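Local coordinates for protein DNA polymerase III beta subunit (Streptococcus pyogenes, PDB 2AVT) that forms a two-subunit, ring-shaped sliding clamp that probably encircles DNA and tethers the replicative polymerase to it, at residues A[18-23]-A[212-217]; A[34-39]-A[80-85]; A[44-49]-A[121-126]; A[101-106]-A[112-117]. One frame throughout, in Å; residues are numbered along the deposited sequence.

Contact 1: residues A[18-23]-A[212-217]; sequences TKRAIS and SAVFTD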
loop_
_atom_site.group_PDB
_atom_site.type_symbol
_atom_site.label_atom_id
_atom_site.label_comp_id
_atom_site.label_asym_id
_atom_site.label_seq_id
_atom_site.Cartn_x
_atom_site.Cartn_y
_atom_site.Cartn_z
ATOM N N THR A 18 16.240 -5.643 11.397
ATOM C CA THR A 18 17.414 -4.791 11.322
ATOM C C THR A 18 17.218 -3.701 10.263
ATOM O O THR A 18 17.652 -2.561 10.445
ATOM C CB THR A 18 18.660 -5.623 10.958
ATOM O OG1 THR A 18 18.783 -6.724 11.873
ATOM C CG2 THR A 18 19.912 -4.763 11.038
ATOM N N LYS A 19 16.563 -4.070 9.167
ATOM C CA LYS A 19 16.299 -3.154 8.062
ATOM C C LYS A 19 15.457 -1.946 8.507
ATOM O O LYS A 19 15.381 -0.941 7.797
ATOM C CB LYS A 19 15.591 -3.912 6.926
ATOM C CG LYS A 19 15.238 -3.078 5.709
ATOM C CD LYS A 19 16.484 -2.569 5.022
ATOM C CE LYS A 19 16.134 -1.630 3.878
ATOM N NZ LYS A 19 15.403 -0.433 4.382
ATOM N N ARG A 20 14.823 -2.046 9.675
ATOM C CA ARG A 20 14.011 -0.945 10.188
ATOM C C ARG A 20 14.906 0.271 10.454
ATOM O O ARG A 20 14.452 1.404 10.415
ATOM C CB ARG A 20 13.313 -1.344 11.494
ATOM C CG ARG A 20 12.475 -2.605 11.425
ATOM C CD ARG A 20 11.281 -2.431 10.528
ATOM N NE ARG A 20 10.479 -1.278 10.920
ATOM C CZ ARG A 20 9.230 -1.073 10.521
ATOM N NH1 ARG A 20 8.636 -1.952 9.722
ATOM N NH2 ARG A 20 8.577 0.014 10.911
ATOM N N ALA A 21 16.178 0.021 10.732
ATOM C CA ALA A 21 17.127 1.099 10.997
ATOM C C ALA A 21 17.891 1.518 9.742
ATOM O O ALA A 21 18.853 2.281 9.835
ATOM C CB ALA A 21 18.122 0.662 12.066
ATOM N N ILE A 22 17.468 1.030 8.577
ATOM C CA ILE A 22 18.151 1.357 7.326
ATOM C C ILE A 22 17.256 2.145 6.375
ATOM O O ILE A 22 16.204 1.666 5.953
ATOM C CB ILE A 22 18.675 0.067 6.637
ATOM C CG1 ILE A 22 19.599 -0.681 7.610
ATOM C CG2 ILE A 22 19.449 0.415 5.363
ATOM C CD1 ILE A 22 20.308 -1.895 7.012
ATOM N N SER A 23 17.685 3.370 6.064
ATOM C CA SER A 23 16.949 4.274 5.182
ATOM C C SER A 23 17.004 3.876 3.718
ATOM O O SER A 23 17.959 3.258 3.265
ATOM C CB SER A 23 17.493 5.706 5.301
ATOM O OG SER A 23 17.135 6.308 6.529
ATOM N N SER A 212 8.858 0.205 18.920
ATOM C CA SER A 212 7.684 -0.658 18.969
ATOM C C SER A 212 7.680 -1.710 17.874
ATOM O O SER A 212 7.228 -2.840 18.080
ATOM C CB SER A 212 6.408 0.183 18.873
ATOM O OG SER A 212 6.243 0.984 20.030
ATOM N N ALA A 213 8.187 -1.336 16.706
ATOM C CA ALA A 213 8.226 -2.256 15.581
ATOM C C ALA A 213 9.340 -3.285 15.717
ATOM O O ALA A 213 9.197 -4.418 15.266
ATOM C CB ALA A 213 8.392 -1.476 14.268
ATOM N N VAL A 214 10.438 -2.898 16.351
ATOM C CA VAL A 214 11.583 -3.790 16.499
ATOM C C VAL A 214 11.490 -4.817 17.630
ATOM O O VAL A 214 11.881 -5.972 17.453
ATOM C CB VAL A 214 12.878 -2.978 16.681
ATOM C CG1 VAL A 214 14.066 -3.914 16.820
ATOM C CG2 VAL A 214 13.069 -2.040 15.484
ATOM N N PHE A 215 11.001 -4.397 18.794
ATOM C CA PHE A 215 10.870 -5.313 19.917
ATOM C C PHE A 215 9.496 -5.980 19.902
ATOM O O PHE A 215 8.479 -5.338 20.171
ATOM C CB PHE A 215 11.096 -4.582 21.247
ATOM C CG PHE A 215 12.527 -4.156 21.466
ATOM C CD1 PHE A 215 13.449 -5.031 22.021
ATOM C CD2 PHE A 215 12.960 -2.895 21.084
ATOM C CE1 PHE A 215 14.772 -4.664 22.190
ATOM C CE2 PHE A 215 14.282 -2.521 21.251
ATOM C CZ PHE A 215 15.189 -3.407 21.806
ATOM N N THR A 216 9.475 -7.267 19.564
ATOM C CA THR A 216 8.230 -8.025 19.509
ATOM C C THR A 216 7.691 -8.308 20.907
ATOM O O THR A 216 8.434 -8.333 21.890
ATOM C CB THR A 216 8.415 -9.349 18.739
ATOM O OG1 THR A 216 9.649 -9.965 19.129
ATOM C CG2 THR A 216 8.432 -9.087 17.243
ATOM N N ASP A 217 6.387 -8.528 20.979
ATOM C CA ASP A 217 5.710 -8.755 22.246
ATOM C C ASP A 217 6.152 -9.963 23.054
ATOM O O ASP A 217 5.919 -10.015 24.260
ATOM C CB ASP A 217 4.206 -8.776 21.998
ATOM C CG ASP A 217 3.760 -7.581 21.177
ATOM O OD1 ASP A 217 4.237 -6.465 21.479
ATOM O OD2 ASP A 217 2.953 -7.746 20.234
#

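Contact 2: residues A[34-39]-A[80-85]; sequences IKIEVT and SFFINI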
loop_
_atom_site.group_PDB
_atom_site.type_symbol
_atom_site.label_atom_id
_atom_site.label_comp_id
_atom_site.label_asym_id
_atom_site.label_seq_id
_atom_site.Cartn_x
_atom_site.Cartn_y
_atom_site.Cartn_z
ATOM N N ILE A 34 23.905 -3.427 5.085
ATOM C CA ILE A 34 23.678 -4.116 6.336
ATOM C C ILE A 34 25.028 -4.732 6.669
ATOM O O ILE A 34 25.742 -5.232 5.786
ATOM C CB ILE A 34 22.575 -5.202 6.216
ATOM C CG1 ILE A 34 22.375 -5.882 7.574
ATOM C CG2 ILE A 34 22.933 -6.197 5.142
ATOM C CD1 ILE A 34 20.995 -6.485 7.769
ATOM N N LYS A 35 25.409 -4.653 7.936
ATOM C CA LYS A 35 26.683 -5.196 8.370
ATOM C C LYS A 35 26.429 -6.554 8.998
ATOM O O LYS A 35 25.549 -6.703 9.839
ATOM C CB LYS A 35 27.336 -4.241 9.374
ATOM C CG LYS A 35 28.637 -4.718 9.964
ATOM C CD LYS A 35 29.122 -3.718 11.010
ATOM C CE LYS A 35 30.258 -4.289 11.844
ATOM N NZ LYS A 35 30.468 -3.480 13.093
ATOM N N ILE A 36 27.193 -7.548 8.566
ATOM C CA ILE A 36 27.033 -8.898 9.074
ATOM C C ILE A 36 28.323 -9.358 9.735
ATOM O O ILE A 36 29.366 -9.441 9.087
ATOM C CB ILE A 36 26.691 -9.873 7.935
ATOM C CG1 ILE A 36 25.413 -9.418 7.228
ATOM C CG2 ILE A 36 26.510 -11.276 8.485
ATOM C CD1 ILE A 36 25.014 -10.296 6.065
ATOM N N GLU A 37 28.259 -9.628 11.032
ATOM C CA GLU A 37 29.433 -10.101 11.749
ATOM C C GLU A 37 29.132 -11.494 12.264
ATOM O O GLU A 37 28.160 -11.701 12.981
ATOM C CB GLU A 37 29.758 -9.185 12.921
ATOM C CG GLU A 37 30.095 -7.780 12.514
ATOM C CD GLU A 37 30.218 -6.860 13.708
ATOM O OE1 GLU A 37 29.247 -6.782 14.504
ATOM O OE2 GLU A 37 31.279 -6.215 13.842
ATOM N N VAL A 38 29.974 -12.446 11.892
ATOM C CA VAL A 38 29.782 -13.819 12.306
ATOM C C VAL A 38 30.793 -14.185 13.384
ATOM O O VAL A 38 32.007 -14.104 13.167
ATOM C CB VAL A 38 29.933 -14.777 11.101
ATOM C CG1 VAL A 38 29.713 -16.209 11.544
ATOM C CG2 VAL A 38 28.935 -14.391 9.999
ATOM N N THR A 39 30.287 -14.564 14.556
ATOM C CA THR A 39 31.151 -14.959 15.665
ATOM C C THR A 39 30.823 -16.384 16.093
ATOM O O THR A 39 29.888 -17.002 15.573
ATOM C CB THR A 39 30.998 -14.010 16.871
ATOM O OG1 THR A 39 29.709 -14.187 17.469
ATOM C CG2 THR A 39 31.137 -12.566 16.419
ATOM N N SER A 80 18.647 -3.732 1.256
ATOM C CA SER A 80 17.432 -4.074 0.522
ATOM C C SER A 80 17.684 -5.130 -0.542
ATOM O O SER A 80 16.898 -6.058 -0.719
ATOM C CB SER A 80 16.835 -2.825 -0.127
ATOM O OG SER A 80 16.239 -2.009 0.858
ATOM N N PHE A 81 18.798 -4.985 -1.242
ATOM C CA PHE A 81 19.162 -5.923 -2.285
ATOM C C PHE A 81 19.449 -7.319 -1.697
ATOM O O PHE A 81 18.948 -8.334 -2.191
ATOM C CB PHE A 81 20.378 -5.366 -3.024
ATOM C CG PHE A 81 20.886 -6.251 -4.122
ATOM C CD1 PHE A 81 20.080 -6.582 -5.196
ATOM C CD2 PHE A 81 22.179 -6.743 -4.084
ATOM C CE1 PHE A 81 20.556 -7.391 -6.213
ATOM C CE2 PHE A 81 22.656 -7.551 -5.096
ATOM C CZ PHE A 81 21.840 -7.873 -6.162
ATOM N N PHE A 82 20.234 -7.366 -0.627
ATOM C CA PHE A 82 20.580 -8.638 -0.010
ATOM C C PHE A 82 19.354 -9.373 0.496
ATOM O O PHE A 82 19.216 -10.585 0.302
ATOM C CB PHE A 82 21.544 -8.419 1.158
ATOM C CG PHE A 82 21.903 -9.681 1.883
ATOM C CD1 PHE A 82 22.524 -10.725 1.213
ATOM C CD2 PHE A 82 21.635 -9.819 3.237
ATOM C CE1 PHE A 82 22.880 -11.888 1.888
ATOM C CE2 PHE A 82 21.985 -10.978 3.916
ATOM C CZ PHE A 82 22.611 -12.013 3.240
ATOM N N ILE A 83 18.469 -8.634 1.158
ATOM C CA ILE A 83 17.249 -9.205 1.701
ATOM C C ILE A 83 16.321 -9.734 0.615
ATOM O O ILE A 83 15.718 -10.793 0.793
ATOM C CB ILE A 83 16.502 -8.179 2.572
ATOM C CG1 ILE A 83 17.360 -7.829 3.789
ATOM C CG2 ILE A 83 15.156 -8.721 2.976
ATOM C CD1 ILE A 83 16.750 -6.731 4.679
ATOM N N ASN A 84 16.182 -9.009 -0.497
ATOM C CA ASN A 84 15.338 -9.506 -1.595
ATOM C C ASN A 84 15.933 -10.815 -2.146
ATOM O O ASN A 84 15.207 -11.740 -2.500
ATOM C CB ASN A 84 15.236 -8.489 -2.743
ATOM C CG ASN A 84 14.470 -7.243 -2.354
ATOM O OD1 ASN A 84 13.524 -7.301 -1.571
ATOM N ND2 ASN A 84 14.866 -6.111 -2.912
ATOM N N ILE A 85 17.254 -10.886 -2.226
ATOM C CA ILE A 85 17.893 -12.107 -2.716
ATOM C C ILE A 85 17.606 -13.289 -1.776
ATOM O O ILE A 85 17.129 -14.344 -2.218
ATOM C CB ILE A 85 19.402 -11.910 -2.871
ATOM C CG1 ILE A 85 19.669 -11.118 -4.151
ATOM C CG2 ILE A 85 20.115 -13.259 -2.941
ATOM C CD1 ILE A 85 20.975 -10.416 -4.147
#

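Contact 3: residues A[44-49]-A[121-126]; sequences TLTGSN and DQYPRL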
loop_
_atom_site.group_PDB
_atom_site.type_symbol
_atom_site.label_atom_id
_atom_site.label_comp_id
_atom_site.label_asym_id
_atom_site.label_seq_id
_atom_site.Cartn_x
_atom_site.Cartn_y
_atom_site.Cartn_z
ATOM N N THR A 44 25.567 -11.616 14.038
ATOM C CA THR A 44 25.054 -10.311 14.421
ATOM C C THR A 44 24.850 -9.400 13.217
ATOM O O THR A 44 25.768 -9.188 12.413
ATOM C CB THR A 44 25.995 -9.630 15.433
ATOM O OG1 THR A 44 26.037 -10.418 16.629
ATOM C CG2 THR A 44 25.495 -8.236 15.777
ATOM N N LEU A 45 23.638 -8.867 13.114
ATOM C CA LEU A 45 23.259 -7.978 12.017
ATOM C C LEU A 45 23.149 -6.552 12.530
ATOM O O LEU A 45 22.508 -6.306 13.563
ATOM C CB LEU A 45 21.911 -8.416 11.441
ATOM C CG LEU A 45 21.823 -9.901 11.083
ATOM C CD1 LEU A 45 20.418 -10.225 10.571
ATOM C CD2 LEU A 45 22.856 -10.235 10.014
ATOM N N THR A 46 23.772 -5.615 11.815
ATOM C CA THR A 46 23.734 -4.208 12.216
ATOM C C THR A 46 23.268 -3.295 11.087
ATOM O O THR A 46 23.698 -3.436 9.936
ATOM C CB THR A 46 25.125 -3.699 12.682
ATOM O OG1 THR A 46 25.588 -4.480 13.789
ATOM C CG2 THR A 46 25.037 -2.235 13.102
ATOM N N GLY A 47 22.382 -2.372 11.436
ATOM C CA GLY A 47 21.858 -1.409 10.484
ATOM C C GLY A 47 21.732 -0.070 11.197
ATOM O O GLY A 47 21.516 -0.038 12.422
ATOM N N SER A 48 21.892 1.029 10.459
ATOM C CA SER A 48 21.770 2.370 11.034
ATOM C C SER A 48 21.483 3.401 9.955
ATOM O O SER A 48 21.853 3.220 8.788
ATOM C CB SER A 48 23.036 2.767 11.804
ATOM O OG SER A 48 24.156 2.824 10.950
ATOM N N ASN A 49 20.822 4.484 10.355
ATOM C CA ASN A 49 20.440 5.544 9.428
ATOM C C ASN A 49 20.813 6.930 9.948
ATOM O O ASN A 49 20.241 7.922 9.507
ATOM C CB ASN A 49 18.932 5.502 9.189
ATOM C CG ASN A 49 18.125 5.782 10.467
ATOM O OD1 ASN A 49 18.678 6.149 11.499
ATOM N ND2 ASN A 49 16.821 5.612 10.386
ATOM N N ASP A 121 35.393 -2.351 7.647
ATOM C CA ASP A 121 36.078 -1.164 8.144
ATOM C C ASP A 121 35.530 0.104 7.501
ATOM O O ASP A 121 35.842 1.209 7.932
ATOM C CB ASP A 121 37.592 -1.252 7.924
ATOM C CG ASP A 121 37.964 -1.516 6.480
ATOM O OD1 ASP A 121 37.392 -0.862 5.582
ATOM O OD2 ASP A 121 38.847 -2.377 6.246
ATOM N N GLN A 122 34.697 -0.051 6.478
ATOM C CA GLN A 122 34.109 1.115 5.826
ATOM C C GLN A 122 32.882 1.610 6.598
ATOM O O GLN A 122 32.402 2.722 6.373
ATOM C CB GLN A 122 33.716 0.779 4.381
ATOM C CG GLN A 122 34.905 0.410 3.501
ATOM C CD GLN A 122 34.546 0.268 2.032
ATOM O OE1 GLN A 122 33.762 1.050 1.494
ATOM N NE2 GLN A 122 35.140 -0.719 1.369
ATOM N N TYR A 123 32.393 0.786 7.520
ATOM C CA TYR A 123 31.210 1.121 8.314
ATOM C C TYR A 123 31.565 1.916 9.579
ATOM O O TYR A 123 32.552 1.630 10.236
ATOM C CB TYR A 123 30.486 -0.166 8.722
ATOM C CG TYR A 123 29.016 0.025 8.978
ATOM C CD1 TYR A 123 28.121 0.180 7.920
ATOM C CD2 TYR A 123 28.526 0.099 10.275
ATOM C CE1 TYR A 123 26.774 0.404 8.148
ATOM C CE2 TYR A 123 27.193 0.325 10.514
ATOM C CZ TYR A 123 26.319 0.480 9.449
ATOM O OH TYR A 123 24.998 0.735 9.703
ATOM N N PRO A 124 30.745 2.913 9.941
ATOM C CA PRO A 124 31.030 3.707 11.144
ATOM C C PRO A 124 30.877 2.875 12.411
ATOM O O PRO A 124 30.014 2.002 12.490
ATOM C CB PRO A 124 30.000 4.827 11.069
ATOM C CG PRO A 124 28.829 4.144 10.398
ATOM C CD PRO A 124 29.508 3.374 9.286
ATOM N N ARG A 125 31.716 3.150 13.403
ATOM C CA ARG A 125 31.657 2.414 14.656
ATOM C C ARG A 125 30.510 2.903 15.516
ATOM O O ARG A 125 30.066 4.040 15.387
ATOM C CB ARG A 125 32.978 2.552 15.403
ATOM C CG ARG A 125 34.121 1.874 14.680
ATOM C CD ARG A 125 35.446 2.212 15.309
ATOM N NE ARG A 125 36.529 1.421 14.738
ATOM C CZ ARG A 125 37.808 1.591 15.046
ATOM N NH1 ARG A 125 38.152 2.529 15.919
ATOM N NH2 ARG A 125 38.740 0.822 14.495
ATOM N N LEU A 126 30.023 2.036 16.393
ATOM C CA LEU A 126 28.915 2.401 17.262
ATOM C C LEU A 126 29.414 3.243 18.431
ATOM O O LEU A 126 30.474 2.975 18.995
ATOM C CB LEU A 126 28.237 1.137 17.798
ATOM C CG LEU A 126 26.751 1.170 18.180
ATOM C CD1 LEU A 126 26.464 2.347 19.095
ATOM C CD2 LEU A 126 25.909 1.264 16.919
#

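Contact 4: residues A[101-106]-A[112-117]; sequences QHQVVL and EITLKG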
loop_
_atom_site.group_PDB
_atom_site.type_symbol
_atom_site.label_atom_id
_atom_site.label_comp_id
_atom_site.label_asym_id
_atom_site.label_seq_id
_atom_site.Cartn_x
_atom_site.Cartn_y
_atom_site.Cartn_z
ATOM N N GLN A 101 37.962 -11.138 -2.186
ATOM C CA GLN A 101 37.484 -9.823 -2.589
ATOM C C GLN A 101 36.098 -9.456 -2.066
ATOM O O GLN A 101 35.293 -8.873 -2.787
ATOM C CB GLN A 101 37.510 -9.728 -4.116
ATOM C CG GLN A 101 38.855 -10.113 -4.712
ATOM C CD GLN A 101 38.825 -10.203 -6.226
ATOM O OE1 GLN A 101 37.939 -10.839 -6.804
ATOM N NE2 GLN A 101 39.800 -9.577 -6.877
ATOM N N HIS A 102 35.837 -9.801 -0.810
ATOM C CA HIS A 102 34.575 -9.506 -0.140
ATOM C C HIS A 102 33.327 -9.896 -0.919
ATOM O O HIS A 102 32.414 -9.092 -1.112
ATOM C CB HIS A 102 34.527 -8.020 0.244
ATOM C CG HIS A 102 35.692 -7.589 1.081
ATOM N ND1 HIS A 102 36.846 -7.063 0.537
ATOM C CD2 HIS A 102 35.920 -7.696 2.411
ATOM C CE1 HIS A 102 37.735 -6.869 1.495
ATOM N NE2 HIS A 102 37.198 -7.244 2.641
ATOM N N GLN A 103 33.295 -11.152 -1.347
ATOM C CA GLN A 103 32.164 -11.696 -2.085
ATOM C C GLN A 103 31.597 -12.823 -1.249
ATOM O O GLN A 103 32.341 -13.492 -0.535
ATOM C CB GLN A 103 32.625 -12.279 -3.427
ATOM C CG GLN A 103 33.269 -11.292 -4.379
ATOM C CD GLN A 103 33.710 -11.960 -5.675
ATOM O OE1 GLN A 103 34.804 -12.533 -5.757
ATOM N NE2 GLN A 103 32.849 -11.905 -6.691
ATOM N N VAL A 104 30.287 -13.023 -1.308
ATOM C CA VAL A 104 29.684 -14.129 -0.582
ATOM C C VAL A 104 28.897 -14.980 -1.556
ATOM O O VAL A 104 28.159 -14.468 -2.401
ATOM C CB VAL A 104 28.725 -13.674 0.551
ATOM C CG1 VAL A 104 29.528 -13.058 1.692
ATOM C CG2 VAL A 104 27.710 -12.690 0.020
ATOM N N VAL A 105 29.071 -16.288 -1.435
ATOM C CA VAL A 105 28.369 -17.236 -2.277
ATOM C C VAL A 105 27.224 -17.765 -1.436
ATOM O O VAL A 105 27.445 -18.350 -0.367
ATOM C CB VAL A 105 29.281 -18.407 -2.669
ATOM C CG1 VAL A 105 28.514 -19.400 -3.536
ATOM C CG2 VAL A 105 30.521 -17.881 -3.379
ATOM N N LEU A 106 26.006 -17.545 -1.919
ATOM C CA LEU A 106 24.804 -17.988 -1.240
ATOM C C LEU A 106 24.298 -19.220 -1.995
ATOM O O LEU A 106 24.029 -19.144 -3.201
ATOM C CB LEU A 106 23.746 -16.886 -1.287
ATOM C CG LEU A 106 24.150 -15.485 -0.799
ATOM C CD1 LEU A 106 23.015 -14.503 -1.068
ATOM C CD2 LEU A 106 24.463 -15.526 0.706
ATOM N N GLU A 112 22.729 -21.009 -6.885
ATOM C CA GLU A 112 23.950 -20.415 -6.356
ATOM C C GLU A 112 24.054 -18.959 -6.815
ATOM O O GLU A 112 24.184 -18.678 -8.015
ATOM C CB GLU A 112 25.185 -21.167 -6.826
ATOM C CG GLU A 112 26.461 -20.489 -6.352
ATOM C CD GLU A 112 27.714 -21.158 -6.857
ATOM O OE1 GLU A 112 28.069 -22.229 -6.333
ATOM O OE2 GLU A 112 28.342 -20.609 -7.790
ATOM N N ILE A 113 24.000 -18.047 -5.851
ATOM C CA ILE A 113 24.067 -16.611 -6.123
ATOM C C ILE A 113 25.255 -15.981 -5.406
ATOM O O ILE A 113 25.376 -16.069 -4.181
ATOM C CB ILE A 113 22.760 -15.902 -5.663
ATOM C CG1 ILE A 113 21.581 -16.412 -6.495
ATOM C CG2 ILE A 113 22.900 -14.375 -5.808
ATOM C CD1 ILE A 113 20.215 -16.018 -5.956
ATOM N N THR A 114 26.144 -15.363 -6.172
ATOM C CA THR A 114 27.311 -14.719 -5.587
ATOM C C THR A 114 27.107 -13.211 -5.593
ATOM O O THR A 114 26.715 -12.636 -6.610
ATOM C CB THR A 114 28.579 -15.069 -6.377
ATOM O OG1 THR A 114 28.676 -16.493 -6.486
ATOM C CG2 THR A 114 29.829 -14.522 -5.677
ATOM N N LEU A 115 27.365 -12.574 -4.451
ATOM C CA LEU A 115 27.204 -11.126 -4.320
ATOM C C LEU A 115 28.503 -10.435 -3.931
ATOM O O LEU A 115 29.301 -10.978 -3.162
ATOM C CB LEU A 115 26.157 -10.800 -3.258
ATOM C CG LEU A 115 24.797 -11.462 -3.437
ATOM C CD1 LEU A 115 23.933 -11.151 -2.234
ATOM C CD2 LEU A 115 24.154 -10.983 -4.745
ATOM N N LYS A 116 28.716 -9.234 -4.463
ATOM C CA LYS A 116 29.915 -8.476 -4.123
ATOM C C LYS A 116 29.587 -7.615 -2.910
ATOM O O LYS A 116 28.530 -6.973 -2.856
ATOM C CB LYS A 116 30.359 -7.598 -5.306
ATOM C CG LYS A 116 31.519 -6.645 -5.004
ATOM C CD LYS A 116 32.683 -7.351 -4.310
ATOM C CE LYS A 116 34.015 -7.009 -4.962
ATOM N NZ LYS A 116 34.202 -5.539 -5.104
ATOM N N GLY A 117 30.481 -7.620 -1.928
ATOM C CA GLY A 117 30.260 -6.824 -0.732
ATOM C C GLY A 117 31.434 -5.912 -0.414
ATOM O O GLY A 117 32.326 -5.717 -1.234
#

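Contact 1: residues A[18-23]-A[212-217]
R20 lays the flat of its guanidinium over the methyl of A213, whose CB stands 3.5 Å above the plane and is displaced toward the rim of the group. NH2 makes the closest approach, 3.7 Å from A213 CB, with R20 CZ a little farther from the same carbon. The chain reaches this position by folding: the first three torsions are all near -60°, and the bent chain carries the guanidinium past V214 with one face turned to A213. Closer to the backbone, R20 CB and V214 meet alongside, the two side chains sliding past each other in opposite directions, with R20 CB 4.1 Å from V214 CG2. V214 is buried, and it also packs on I54 of strand 52-59 and on I238 and F240 of strand 238-243, neighbours in the sheet that runs across the domain junction. The contact therefore joins the 3-10 turn following helix 8-18, in the N-terminal domain of the clamp, to the last turn of helix 205-214 in the central domain. Directional hold comes from next door, where R20 NE forms a salt bridge with E210. Between the two segments themselves the chemistry is one of shape: the A213 methyl against the face of a flat cation, and a valine methyl against the arginine's methylenes. This implies a small, partly solvent-facing seam, in which the charge of R20 is met by E210 while its carbon chain and guanidinium face settle on apolar atoms.

Contact 2: residues A[34-39]-A[80-85]
A chi1 of 178° swings the F82 ring clear of its backbone N, on the side of the carbonyl carbon, and sends it from helix 79-88 toward strand 33-39, where I36 extends to meet it from the opposite direction. The isoleucine has CG1 beside its own backbone N (chi1 -58°), and CD1, at the far end of the chain, is the atom that reaches the ring. This is the helix-on-sheet packing of the DNA clamp fold, in which each domain packs a pair of helices, lining the inside of the ring, against antiparallel sheets. I34, two residues earlier on the same strand face, adds a second methyl, with CG2 4.3 Å from F82 CD2. Both aliphatic groups come to the ring obliquely, and all three residues are buried. L77 of strand 73-78, the neighbour of strand 33-39 in the sheet, and L115 also touch F82. On the other side of the strand K35 and E37 form a salt bridge with each other. The helix also looks outward: F81 packs against L280 and I85 against I281 of the second subunit. Within the buried contact the tightest approach belongs to I36 CD1, which sits near the far end of the ring, 3.8 Å from F82 CE2 and 4.1 Å from F82 CZ.

Contact 3: residues A[44-49]-A[121-126]
The Y123 ring points its hydroxyl end at S48, and the next residue in its own segment, P124, lies over one of its faces, with P124 CD 3.4 Å above the plane and offset toward the rim. From the strand the approach is oblique: S48 OG comes in at the phenol end, and T46 CG2 lies 4.2 Å from Y123 CE2. The polar link is a short hydrogen bond of 2.6 Å between S48 OG and Y123 OH, in which either hydroxyl could be the donor. OG of S48 sits between the backbone N and the carbonyl carbon (chi1 63°), which turns it toward the phenol. Y123, for its part, has CG roughly anti to its backbone N (chi1 -154°), and this carries the ring from the loop to the strand. Between T46 and S48 the strand backbone also comes near, with G47 C 3.7 Å from Y123 OH. The tyrosine thus combines two modes of holding, a hydroxyl pair at its tip and an apolar rest for its ring, and both residues of the pair are buried. The bond fixes where the phenol end lies along strand 42-48, while P124 limits the space above one face. In the N-terminal domain of the clamp fold, the contact pins to the sheet the loop that follows strand 111-116 and leads on toward the central domain. Around the ring, L31, S33 and K35 line the approach from strand 33-39 and its preceding loop, while from the other side of strand 42-48 L45 faces helix 8-18, touching A14, L15 and T18.

Contact 4: residues A[101-106]-A[112-117]
V104 O is gripped by two groups of the facing strand: the backbone N of L115, at 2.9 Å from V104 O, and the CA-H of T114, whose CA lies 3.3 Å from that oxygen. The setting is an antiparallel beta hairpin, strands 103-108 and 111-116, at the edge of a sheet in the N-terminal domain. The axes of 103-106 and 112-116 run at 164° and come within 4.6 Å. V104 with L115 and L106 with I113 are the hydrogen-bonded pairs, each closed by two N-H...O bonds; Q103 with K116 and V105 with T114 are non-hydrogen-bonded pairs lying between and beyond them. In the L106-I113 pair, the N-H of I113 meets L106 O at 169°, almost straight and in the carbonyl plane. The two sheet faces differ in character. V104, L106, I113 and L115 turn inward, L115 packing on F81 and I85 of helix 79-88, whereas Q103, V105, T114 and K116 lie on the other face. There V105 CG1 rests 3.7 Å from CG of E112, whose extended chain runs across it. The outer strand is not the end of the sheet in the assembly: E112 to L115 pair antiparallel with a strand of the second subunit, continuing the sheet across the dimer interface, and I113 packs on R277 of that subunit. On the helix-facing side, the two leucines of neighbouring strands touch through their methyls, L106 CD1 lying 3.7 Å from L115 CD1.

In the fold
Contacts 2 and 3 are wholly buried, and they share the sheet that runs from the N-terminal into the central domain: strands 33-39 and 42-48 are neighbours in it, bonded through E37 O and T44 N. Contact 2 is purely apolar, whereas contact 3 adds a buried hydroxyl pair where a loop closes over the strand. Contact 4, partly buried, differs in being held by backbone bonds; its leucines continue the core of contact 2, and both reach the second subunit. Contact 1, a small and partly exposed seam, alone joins two domains, yet K19 touches S80 and I83 of contact 2 and A21 lies against N49 of contact 3.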